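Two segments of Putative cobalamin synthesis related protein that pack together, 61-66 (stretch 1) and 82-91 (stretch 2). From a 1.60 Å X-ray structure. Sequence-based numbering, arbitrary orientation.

Stretch 1 61-66: IYAVTD
Stretch 2 82-91: RWHAERAHLL

The one hydrogen bond between the stretches is weak: the indole NE1 of Trp83 donates to OD1 of Asp66 at 3.3 Å, with an N-H...O angle of 143°. The CA-to-CB bond of Trp83 points toward stretch 1, and its indole (chi1 167°, t; chi2 -129°) lies beside Val64, Thr65 and Asp66, while Asp66 (chi1 -51°, m; chi2 -21°), whose CA-to-CB bond points sideways, brings its carboxylate to the indole nitrogen. The same carboxylate lies near a positive charge, but Asp66 OD1 and Arg87 NH1 are 4.5 Å apart, beyond a salt bridge, so any attraction acts at longer range. Arg87 also starts sideways and runs out with chi1 and chi2 both t, chi3 60° (p) and chi4 -167°, which brings its end nearer to stretch 1. The backbone carbonyl of Thr65 lies close to the indole as well, with Thr65 O 3.2 Å from Trp83 CZ2; the CA-to-CB bond of Thr65 (chi1 -30°, between wells) points away.

Behind these contacts a strand lies against a helix, with Thr65 following the strand's end. Stretch 1 is extended through Val64, with phi -89 to -100° and psi 97 to 124° over residues 61-64, and leaves the strand at Thr65 (-120/158). Stretch 2 is helical throughout, phi near -62° and psi near -44°, held by i to i+4 bonds from Glu86 N to Arg82 O (3.1 Å) through Leu91 N to Arg87 O (2.9 Å); the helix continues beyond both ends. The axes run nearly antiparallel, at 169°, and approach to 11.1 Å. The register sets Val64 CA 8.1 Å from Arg87 CA and Asp66 CA 7.6 Å from Trp83 CA.

Strand alternation turns Tyr62 and Val64 toward the helix and leaves Ile61 and Ala63 without contact. Val64 (chi1 -179°, t) is buried at the centre of the apolar packing. Val64 CG1 lies 3.8 Å from Trp83 CZ2, at the ring edge, 4.1 Å from Arg87 CG, in the aliphatic part of that side chain, and 4.3 Å from Leu90 CD2. Its other methyl, Val64 CG2, meets Leu91 CD2 at 4.0 Å. Leu90 (chi1 -168°, t; chi2 61°, p) points toward the strand; Leu91 (chi1 -73°, m; chi2 172°, t) leaves sideways, but its end comes nearer. Tyr62 (chi1 -176°, t; chi2 77°) presents its ring edge to Leu90, with Tyr62 OH a tight 3.1 Å from Leu90 CG and Tyr62 CZ 4.3 Å from that carbon. The interface is modest, 319 Å² summed over both sides.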

# COMPACT_ATOMS: atom_id res chain seq x y z
N ILE A 61 -19.01 1.25 -0.70
CA ILE A 61 -17.75 1.80 -0.20
C ILE A 61 -17.88 3.30 -0.15
O ILE A 61 -18.22 3.95 -1.19
CB ILE A 61 -16.57 1.45 -1.13
CG1 ILE A 61 -16.37 -0.08 -1.22
CG2 ILE A 61 -15.31 2.17 -0.65
CD1 ILE A 61 -15.35 -0.51 -2.33
N TYR A 62 -17.66 3.86 1.04
CA TYR A 62 -17.57 5.32 1.27
C TYR A 62 -16.12 5.77 1.06
O TYR A 62 -15.29 5.61 1.95
CB TYR A 62 -18.06 5.65 2.68
CG TYR A 62 -18.13 7.12 3.04
CD1 TYR A 62 -19.17 7.92 2.57
CD2 TYR A 62 -17.18 7.70 3.88
CE1 TYR A 62 -19.26 9.28 2.91
CE2 TYR A 62 -17.24 9.06 4.21
CZ TYR A 62 -18.28 9.84 3.73
OH TYR A 62 -18.36 11.18 4.07
N ALA A 63 -15.81 6.27 -0.14
CA ALA A 63 -14.44 6.64 -0.47
C ALA A 63 -14.25 8.13 -0.19
O ALA A 63 -14.96 8.97 -0.75
CB ALA A 63 -14.12 6.32 -1.93
N VAL A 64 -13.32 8.44 0.71
CA VAL A 64 -13.02 9.82 1.06
C VAL A 64 -11.77 10.28 0.33
O VAL A 64 -10.70 9.67 0.49
CB VAL A 64 -12.80 9.97 2.57
CG1 VAL A 64 -12.51 11.44 2.94
CG2 VAL A 64 -14.01 9.46 3.32
N THR A 65 -11.91 11.35 -0.45
CA THR A 65 -10.83 11.90 -1.27
C THR A 65 -10.54 13.35 -0.86
O THR A 65 -11.39 14.02 -0.27
CB THR A 65 -11.16 11.82 -2.80
OG1 THR A 65 -12.00 10.68 -3.06
CG2 THR A 65 -9.88 11.68 -3.62
N ASP A 66 -9.34 13.82 -1.16
CA ASP A 66 -8.88 15.14 -0.72
C ASP A 66 -9.51 16.25 -1.56
O ASP A 66 -10.14 15.97 -2.58
CB ASP A 66 -7.35 15.23 -0.80
CG ASP A 66 -6.66 14.07 -0.10
OD1 ASP A 66 -7.28 13.41 0.77
OD2 ASP A 66 -5.48 13.80 -0.42
N ARG A 82 -7.07 22.45 7.71
CA ARG A 82 -8.53 22.62 7.62
C ARG A 82 -9.23 21.38 7.08
O ARG A 82 -10.26 20.96 7.61
CB ARG A 82 -8.85 23.82 6.72
CG ARG A 82 -10.30 24.30 6.75
CD ARG A 82 -10.61 25.26 5.60
NE ARG A 82 -9.46 26.10 5.24
CZ ARG A 82 -9.23 27.34 5.67
NH1 ARG A 82 -8.15 27.98 5.25
NH2 ARG A 82 -10.07 27.96 6.50
N TRP A 83 -8.69 20.80 6.01
CA TRP A 83 -9.22 19.54 5.46
C TRP A 83 -9.18 18.41 6.48
O TRP A 83 -10.16 17.67 6.61
CB TRP A 83 -8.48 19.13 4.18
CG TRP A 83 -8.75 17.69 3.71
CD1 TRP A 83 -7.82 16.75 3.40
CD2 TRP A 83 -10.04 17.06 3.51
NE1 TRP A 83 -8.43 15.57 3.02
CE2 TRP A 83 -9.79 15.74 3.09
CE3 TRP A 83 -11.36 17.49 3.67
CZ2 TRP A 83 -10.83 14.83 2.80
CZ3 TRP A 83 -12.40 16.58 3.38
CH2 TRP A 83 -12.12 15.27 2.96
N HIS A 84 -8.08 18.27 7.22
CA HIS A 84 -8.01 17.19 8.21
C HIS A 84 -9.08 17.28 9.30
O HIS A 84 -9.64 16.27 9.70
CB HIS A 84 -6.62 17.11 8.84
CG HIS A 84 -5.56 16.70 7.87
ND1 HIS A 84 -4.21 16.76 8.15
CD2 HIS A 84 -5.66 16.24 6.60
CE1 HIS A 84 -3.53 16.34 7.10
NE2 HIS A 84 -4.39 16.00 6.15
N ALA A 85 -9.38 18.50 9.75
CA ALA A 85 -10.44 18.71 10.74
C ALA A 85 -11.80 18.37 10.14
O ALA A 85 -12.61 17.68 10.77
CB ALA A 85 -10.43 20.16 11.24
N GLU A 86 -12.04 18.84 8.92
CA GLU A 86 -13.30 18.55 8.26
C GLU A 86 -13.44 17.05 7.97
O GLU A 86 -14.52 16.49 8.14
CB GLU A 86 -13.42 19.31 6.95
CG GLU A 86 -14.67 18.95 6.14
CD GLU A 86 -15.97 19.00 6.95
OE1 GLU A 86 -16.29 20.09 7.50
OE2 GLU A 86 -16.68 17.97 6.99
N ARG A 87 -12.37 16.44 7.48
CA ARG A 87 -12.35 14.98 7.25
C ARG A 87 -12.66 14.22 8.54
O ARG A 87 -13.39 13.24 8.52
CB ARG A 87 -11.01 14.53 6.66
CG ARG A 87 -10.93 13.05 6.32
CD ARG A 87 -9.58 12.70 5.76
NE ARG A 87 -8.51 12.98 6.72
CZ ARG A 87 -7.21 13.01 6.43
NH1 ARG A 87 -6.79 12.77 5.19
NH2 ARG A 87 -6.32 13.26 7.38
N ALA A 88 -12.13 14.67 9.67
CA ALA A 88 -12.37 13.98 10.94
C ALA A 88 -13.85 14.01 11.30
O ALA A 88 -14.43 12.99 11.68
CB ALA A 88 -11.54 14.60 12.04
N HIS A 89 -14.47 15.18 11.14
CA HIS A 89 -15.88 15.34 11.46
C HIS A 89 -16.73 14.46 10.53
O HIS A 89 -17.68 13.82 10.98
CB HIS A 89 -16.28 16.82 11.35
CG HIS A 89 -17.71 17.09 11.70
ND1 HIS A 89 -18.34 16.51 12.78
CD2 HIS A 89 -18.64 17.88 11.11
CE1 HIS A 89 -19.59 16.93 12.83
NE2 HIS A 89 -19.80 17.76 11.83
N LEU A 90 -16.37 14.45 9.25
CA LEU A 90 -17.03 13.66 8.19
C LEU A 90 -17.00 12.16 8.51
O LEU A 90 -18.00 11.44 8.40
CB LEU A 90 -16.27 13.88 6.89
CG LEU A 90 -16.78 13.44 5.52
CD1 LEU A 90 -18.11 14.14 5.19
CD2 LEU A 90 -15.74 13.80 4.46
N LEU A 91 -15.82 11.68 8.87
CA LEU A 91 -15.63 10.26 9.18
C LEU A 91 -16.43 9.85 10.42
O LEU A 91 -17.10 8.83 10.42
CB LEU A 91 -14.16 9.91 9.39
CG LEU A 91 -13.24 9.86 8.15
CD1 LEU A 91 -11.79 9.69 8.57
CD2 LEU A 91 -13.68 8.73 7.24